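PDB 2WTB: peroxisomal fatty acid beta-oxidation multifunctional protein MFP2 from Arabidopsis thaliana, which hydrates long-chain enoyl-CoA and oxidises the resulting 3-hydroxyacyl-CoA in peroxisomal fatty acid beta-oxidation during seed germination. Local coordinates for residues 7-12 with 40-45; 346-351 with 382-387. One frame throughout, in Å; residues are numbered along the deposited sequence.

Interaction 1: 7-12 with 40-45; sequences GKTVME and KSNYEE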
loop_
_atom_site.group_PDB
_atom_site.type_symbol
_atom_site.label_atom_id
_atom_site.label_comp_id
_atom_site.label_asym_id
_atom_site.label_seq_id
_atom_site.Cartn_x
_atom_site.Cartn_y
_atom_site.Cartn_z
ATOM N N GLY A 7 11.430 21.565 11.918
ATOM C CA GLY A 7 12.740 21.744 11.315
ATOM C C GLY A 7 13.107 23.207 11.154
ATOM O O GLY A 7 12.455 24.085 11.719
ATOM N N LYS A 8 14.151 23.473 10.375
ATOM C CA LYS A 8 14.625 24.837 10.183
ATOM C C LYS A 8 15.215 25.045 8.792
ATOM O O LYS A 8 15.128 24.170 7.931
ATOM C CB LYS A 8 15.677 25.182 11.238
ATOM C CG LYS A 8 16.940 24.338 11.143
ATOM C CD LYS A 8 17.952 24.717 12.219
ATOM C CE LYS A 8 19.143 23.764 12.223
ATOM N NZ LYS A 8 20.201 24.176 13.188
ATOM N N THR A 9 15.807 26.218 8.584
ATOM C CA THR A 9 16.562 26.508 7.371
ATOM C C THR A 9 17.765 27.370 7.726
ATOM O O THR A 9 17.697 28.196 8.635
ATOM C CB THR A 9 15.724 27.266 6.330
ATOM O OG1 THR A 9 15.429 28.581 6.816
ATOM C CG2 THR A 9 14.426 26.525 6.034
ATOM N N VAL A 10 18.864 27.175 7.008
ATOM C CA VAL A 10 20.055 27.989 7.207
ATOM C C VAL A 10 20.417 28.711 5.914
ATOM O O VAL A 10 20.487 28.094 4.851
ATOM C CB VAL A 10 21.253 27.139 7.673
ATOM C CG1 VAL A 10 22.540 27.948 7.601
ATOM C CG2 VAL A 10 21.020 26.612 9.084
ATOM N N MET A 11 20.635 30.019 6.006
ATOM C CA MET A 11 21.008 30.810 4.836
ATOM C C MET A 11 22.420 31.368 4.970
ATOM O O MET A 11 22.785 31.913 6.011
ATOM C CB MET A 11 20.010 31.950 4.608
ATOM C CG MET A 11 20.479 32.995 3.606
ATOM S SD MET A 11 19.361 34.409 3.479
ATOM C CE MET A 11 18.228 33.842 2.222
ATOM N N GLU A 12 23.208 31.224 3.910
ATOM C CA GLU A 12 24.571 31.742 3.890
ATOM C C GLU A 12 24.845 32.493 2.592
ATOM O O GLU A 12 24.567 31.991 1.505
ATOM C CB GLU A 12 25.578 30.605 4.073
ATOM C CG GLU A 12 25.410 29.852 5.383
ATOM C CD GLU A 12 26.414 28.731 5.547
ATOM O OE1 GLU A 12 27.162 28.460 4.585
ATOM O OE2 GLU A 12 26.454 28.122 6.638
ATOM N N LYS A 40 10.448 32.192 4.613
ATOM C CA LYS A 40 9.862 33.514 4.438
ATOM C C LYS A 40 10.805 34.589 4.963
ATOM O O LYS A 40 11.076 35.575 4.282
ATOM C CB LYS A 40 8.510 33.595 5.152
ATOM C CG LYS A 40 7.863 34.974 5.137
ATOM C CD LYS A 40 6.504 34.939 5.824
ATOM C CE LYS A 40 5.809 36.294 5.791
ATOM N NZ LYS A 40 6.296 37.212 6.858
ATOM N N SER A 41 11.306 34.390 6.179
ATOM C CA SER A 41 12.240 35.334 6.783
ATOM C C SER A 41 13.509 35.433 5.949
ATOM O O SER A 41 13.999 36.529 5.676
ATOM C CB SER A 41 12.579 34.918 8.215
ATOM O OG SER A 41 11.427 34.952 9.040
ATOM N N ASN A 42 14.036 34.279 5.551
ATOM C CA ASN A 42 15.205 34.234 4.683
ATOM C C ASN A 42 15.044 35.190 3.513
ATOM O O ASN A 42 15.910 36.030 3.258
ATOM C CB ASN A 42 15.429 32.816 4.153
ATOM C CG ASN A 42 16.020 31.888 5.191
ATOM O OD1 ASN A 42 16.702 32.325 6.119
ATOM N ND2 ASN A 42 15.770 30.593 5.035
ATOM N N TYR A 43 13.923 35.061 2.810
ATOM C CA TYR A 43 13.678 35.846 1.607
ATOM C C TYR A 43 13.520 37.335 1.891
ATOM O O TYR A 43 14.060 38.174 1.168
ATOM C CB TYR A 43 12.474 35.298 0.830
ATOM C CG TYR A 43 12.868 34.274 -0.213
ATOM C CD1 TYR A 43 13.176 34.662 -1.512
ATOM C CD2 TYR A 43 12.958 32.926 0.104
ATOM C CE1 TYR A 43 13.549 33.736 -2.469
ATOM C CE2 TYR A 43 13.330 31.992 -0.847
ATOM C CZ TYR A 43 13.624 32.404 -2.132
ATOM O OH TYR A 43 13.996 31.482 -3.083
ATOM N N GLU A 44 12.790 37.661 2.949
ATOM C CA GLU A 44 12.579 39.056 3.309
ATOM C C GLU A 44 13.910 39.736 3.591
ATOM O O GLU A 44 14.072 40.930 3.347
ATOM C CB GLU A 44 11.640 39.169 4.510
ATOM C CG GLU A 44 10.239 38.660 4.222
ATOM C CD GLU A 44 9.319 38.775 5.417
ATOM O OE1 GLU A 44 9.797 39.176 6.500
ATOM O OE2 GLU A 44 8.118 38.462 5.271
ATOM N N GLU A 45 14.867 38.965 4.097
ATOM C CA GLU A 45 16.205 39.479 4.355
ATOM C C GLU A 45 17.011 39.588 3.066
ATOM O O GLU A 45 17.623 40.621 2.791
ATOM C CB GLU A 45 16.943 38.589 5.359
ATOM C CG GLU A 45 18.434 38.882 5.460
ATOM C CD GLU A 45 19.135 38.028 6.501
ATOM O OE1 GLU A 45 18.442 37.286 7.231
ATOM O OE2 GLU A 45 20.379 38.103 6.592
#
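Thr9 and Met11 of an edge strand reach out to Asn42 on the helix packed against it, a surface contact of one side-chain hydrogen bond and the packing of the Met11 methyl. Asn42 ND2 donates to Thr9 OG1 at 2.7 Å, a short but bent bond, with an N-H...O angle of 136° and the hydroxyl lying 24° out of the amide plane. OG1 sits between the backbone N and the carbonyl carbon of its own residue, which turns it to the amide. Two residues on, Met11 passes alongside Asn42 in the opposite sense. Its chain runs out extended and bends only at the last torsion (chi3 -88°), bringing the methyl CE to 3.6 Å from Asn42 CB and 3.4 Å from the backbone Asn42 O. Nearer the strand, Met11 CB lies 3.7 Å from Asn42 OD1, and the amide is thus flanked by threonine at its nitrogen and methionine beside its oxygen.

Strand 8-13 is the outermost strand of the crotonase-fold sheet in the hydratase/isomerase part, antiparallel to 18-24, and helix 33-46 lies across the face of both: Thr9, Met11 and Asn42 all touch side chains of the second strand as well. On the helix itself, Lys40 NZ makes a salt bridge to Glu44 OE2, 2.7 Å away on the syn side of the carboxylate, while Glu45 pairs with Arg49.

Interaction 2: 346-351 with 382-387; sequences KFLEAG and GSLDYE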
loop_
_atom_site.group_PDB
_atom_site.type_symbol
_atom_site.label_atom_id
_atom_site.label_comp_id
_atom_site.label_asym_id
_atom_site.label_seq_id
_atom_site.Cartn_x
_atom_site.Cartn_y
_atom_site.Cartn_z
ATOM N N LYS A 346 12.263 -34.753 -11.119
ATOM C CA LYS A 346 11.214 -34.146 -11.931
ATOM C C LYS A 346 10.595 -32.950 -11.219
ATOM O O LYS A 346 10.511 -31.858 -11.780
ATOM C CB LYS A 346 10.130 -35.170 -12.273
ATOM C CG LYS A 346 9.006 -34.616 -13.138
ATOM C CD LYS A 346 7.965 -35.680 -13.451
ATOM N N PHE A 347 10.163 -33.164 -9.982
ATOM C CA PHE A 347 9.543 -32.107 -9.192
ATOM C C PHE A 347 10.500 -30.938 -8.986
ATOM O O PHE A 347 10.083 -29.779 -8.954
ATOM C CB PHE A 347 9.077 -32.654 -7.842
ATOM C CG PHE A 347 8.078 -33.771 -7.956
ATOM C CD1 PHE A 347 8.498 -35.076 -8.147
ATOM C CD2 PHE A 347 6.719 -33.514 -7.870
ATOM C CE1 PHE A 347 7.582 -36.105 -8.251
ATOM C CE2 PHE A 347 5.799 -34.539 -7.974
ATOM C CZ PHE A 347 6.229 -35.836 -8.165
ATOM N N LEU A 348 11.785 -31.248 -8.848
ATOM C CA LEU A 348 12.805 -30.219 -8.685
ATOM C C LEU A 348 12.927 -29.365 -9.942
ATOM O O LEU A 348 12.753 -28.147 -9.896
ATOM C CB LEU A 348 14.156 -30.850 -8.352
ATOM C CG LEU A 348 15.338 -29.879 -8.337
ATOM C CD1 LEU A 348 15.090 -28.743 -7.355
ATOM C CD2 LEU A 348 16.630 -30.608 -8.008
ATOM N N GLU A 349 13.230 -30.013 -11.063
ATOM C CA GLU A 349 13.364 -29.320 -12.337
ATOM C C GLU A 349 12.072 -28.593 -12.694
ATOM O O GLU A 349 12.080 -27.630 -13.460
ATOM C CB GLU A 349 13.742 -30.305 -13.445
ATOM N N ALA A 350 10.964 -29.064 -12.133
ATOM C CA ALA A 350 9.670 -28.427 -12.342
ATOM C C ALA A 350 9.608 -27.092 -11.609
ATOM O O ALA A 350 9.269 -26.065 -12.198
ATOM C CB ALA A 350 8.548 -29.342 -11.876
ATOM N N GLY A 351 9.941 -27.115 -10.322
ATOM C CA GLY A 351 9.937 -25.912 -9.509
ATOM C C GLY A 351 10.871 -24.844 -10.042
ATOM O O GLY A 351 10.482 -23.685 -10.199
ATOM N N GLY A 382 19.418 -25.460 -6.952
ATOM C CA GLY A 382 18.587 -26.606 -6.632
ATOM C C GLY A 382 19.318 -27.660 -5.826
ATOM O O GLY A 382 20.541 -27.617 -5.692
ATOM N N SER A 383 18.560 -28.611 -5.287
ATOM C CA SER A 383 19.130 -29.693 -4.493
ATOM C C SER A 383 18.077 -30.727 -4.109
ATOM O O SER A 383 16.918 -30.391 -3.871
ATOM C CB SER A 383 19.799 -29.142 -3.233
ATOM O OG SER A 383 20.199 -30.195 -2.373
ATOM N N LEU A 384 18.490 -31.988 -4.053
ATOM C CA LEU A 384 17.615 -33.062 -3.608
ATOM C C LEU A 384 18.160 -33.649 -2.312
ATOM O O LEU A 384 17.855 -34.786 -1.954
ATOM C CB LEU A 384 17.513 -34.153 -4.677
ATOM C CG LEU A 384 16.932 -33.752 -6.037
ATOM C CD1 LEU A 384 17.074 -34.886 -7.040
ATOM C CD2 LEU A 384 15.476 -33.335 -5.906
ATOM N N ASP A 385 18.969 -32.857 -1.612
ATOM C CA ASP A 385 19.638 -33.310 -0.397
ATOM C C ASP A 385 19.536 -32.267 0.715
ATOM O O ASP A 385 19.087 -31.144 0.484
ATOM C CB ASP A 385 21.108 -33.618 -0.696
ATOM C CG ASP A 385 21.781 -34.401 0.415
ATOM O OD1 ASP A 385 21.063 -34.974 1.262
ATOM O OD2 ASP A 385 23.028 -34.447 0.438
ATOM N N TYR A 386 19.955 -32.643 1.918
ATOM C CA TYR A 386 19.912 -31.744 3.067
ATOM C C TYR A 386 21.295 -31.238 3.466
ATOM O O TYR A 386 21.412 -30.280 4.228
ATOM C CB TYR A 386 19.265 -32.434 4.269
ATOM C CG TYR A 386 17.753 -32.417 4.271
ATOM C CD1 TYR A 386 17.053 -31.218 4.302
ATOM C CD2 TYR A 386 17.027 -33.599 4.270
ATOM C CE1 TYR A 386 15.671 -31.198 4.314
ATOM C CE2 TYR A 386 15.646 -33.590 4.284
ATOM C CZ TYR A 386 14.974 -32.387 4.307
ATOM O OH TYR A 386 13.597 -32.378 4.320
ATOM N N GLU A 387 22.339 -31.884 2.959
ATOM C CA GLU A 387 23.707 -31.524 3.329
ATOM C C GLU A 387 24.053 -30.087 2.950
ATOM O O GLU A 387 25.056 -29.539 3.408
ATOM C CB GLU A 387 24.710 -32.495 2.703
ATOM C CG GLU A 387 24.710 -33.873 3.341
ATOM C CD GLU A 387 25.019 -33.827 4.827
ATOM O OE1 GLU A 387 24.549 -34.722 5.561
ATOM O OE2 GLU A 387 25.726 -32.894 5.264
#
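The helical segment 346-351 comes closest to the end of strand 380-383 at Leu348 and Gly382, whose CA atoms are 7.1 Å apart, and Leu348 bridges to the strand end and to Leu384 beyond it. Leu348 has CG anti to its backbone N (chi1 172°), which swings the branched end off the helix and over the backbone of Gly382 and Ser383. Both methyls lie near Ser383 N, Leu348 CD2 at 3.9 Å and CD1 at 4.0 Å. CD1 is also 4.2 Å from Gly382 CA, where the strand offers bare backbone. CD2 also faces the residue just past the strand, meeting Leu384 CD2 at 3.6 Å and Leu384 CG at 3.7 Å. Leu384 CD2 also reaches back to Leu348 CB, so this methyl bears on both the root and one branch of the opposing side chain, the two leucines lying obliquely across one another. The contact is apolar and small, and Leu384 remains exposed at the surface; both leucines also touch Glu342, in the loop after strand 338-341.

Ser383 turns its own side chain away from the helix and shapes the exit from the strand. Its OG accepts from Asp385 N at 3.0 Å with an N-H...O angle of 157°, forming an ST turn, and is hydrogen-bonded to Ser388 OG as well. Beyond the turn, the ring of Tyr386 packs edge-to-face with Phe389.

Strand 338-341, helix 345-361 and the parallel neighbouring strand 380-383 form a beta-alpha-beta crossover, with the short helix 372-375 also in the connection. Leu348 packs its helix on the end of the second strand, at the edge of the Rossmann-type NAD-binding domain of the 3-hydroxyacyl-CoA dehydrogenase family.

Interactions 1 and 2 come in series along the chain, the first near the N-terminus and complete long before the second begins. Their centres are about 63 Å apart, on opposite sides of the chain's centre, and their nearest atoms about 50 Å apart, so neither touches the other. They share no sheet or helix: segments 7-12 and 40-45 belong to the sheet and helix layer of the hydratase/isomerase part, and 346-351 and 382-387 to the NAD-binding part. Both nevertheless join a helix to the outermost strand of a sheet at the surface. The separation mirrors the protein's organisation, with isomerase and epimerase activities in the N-terminal region and dehydrogenase activity in the C-terminal region.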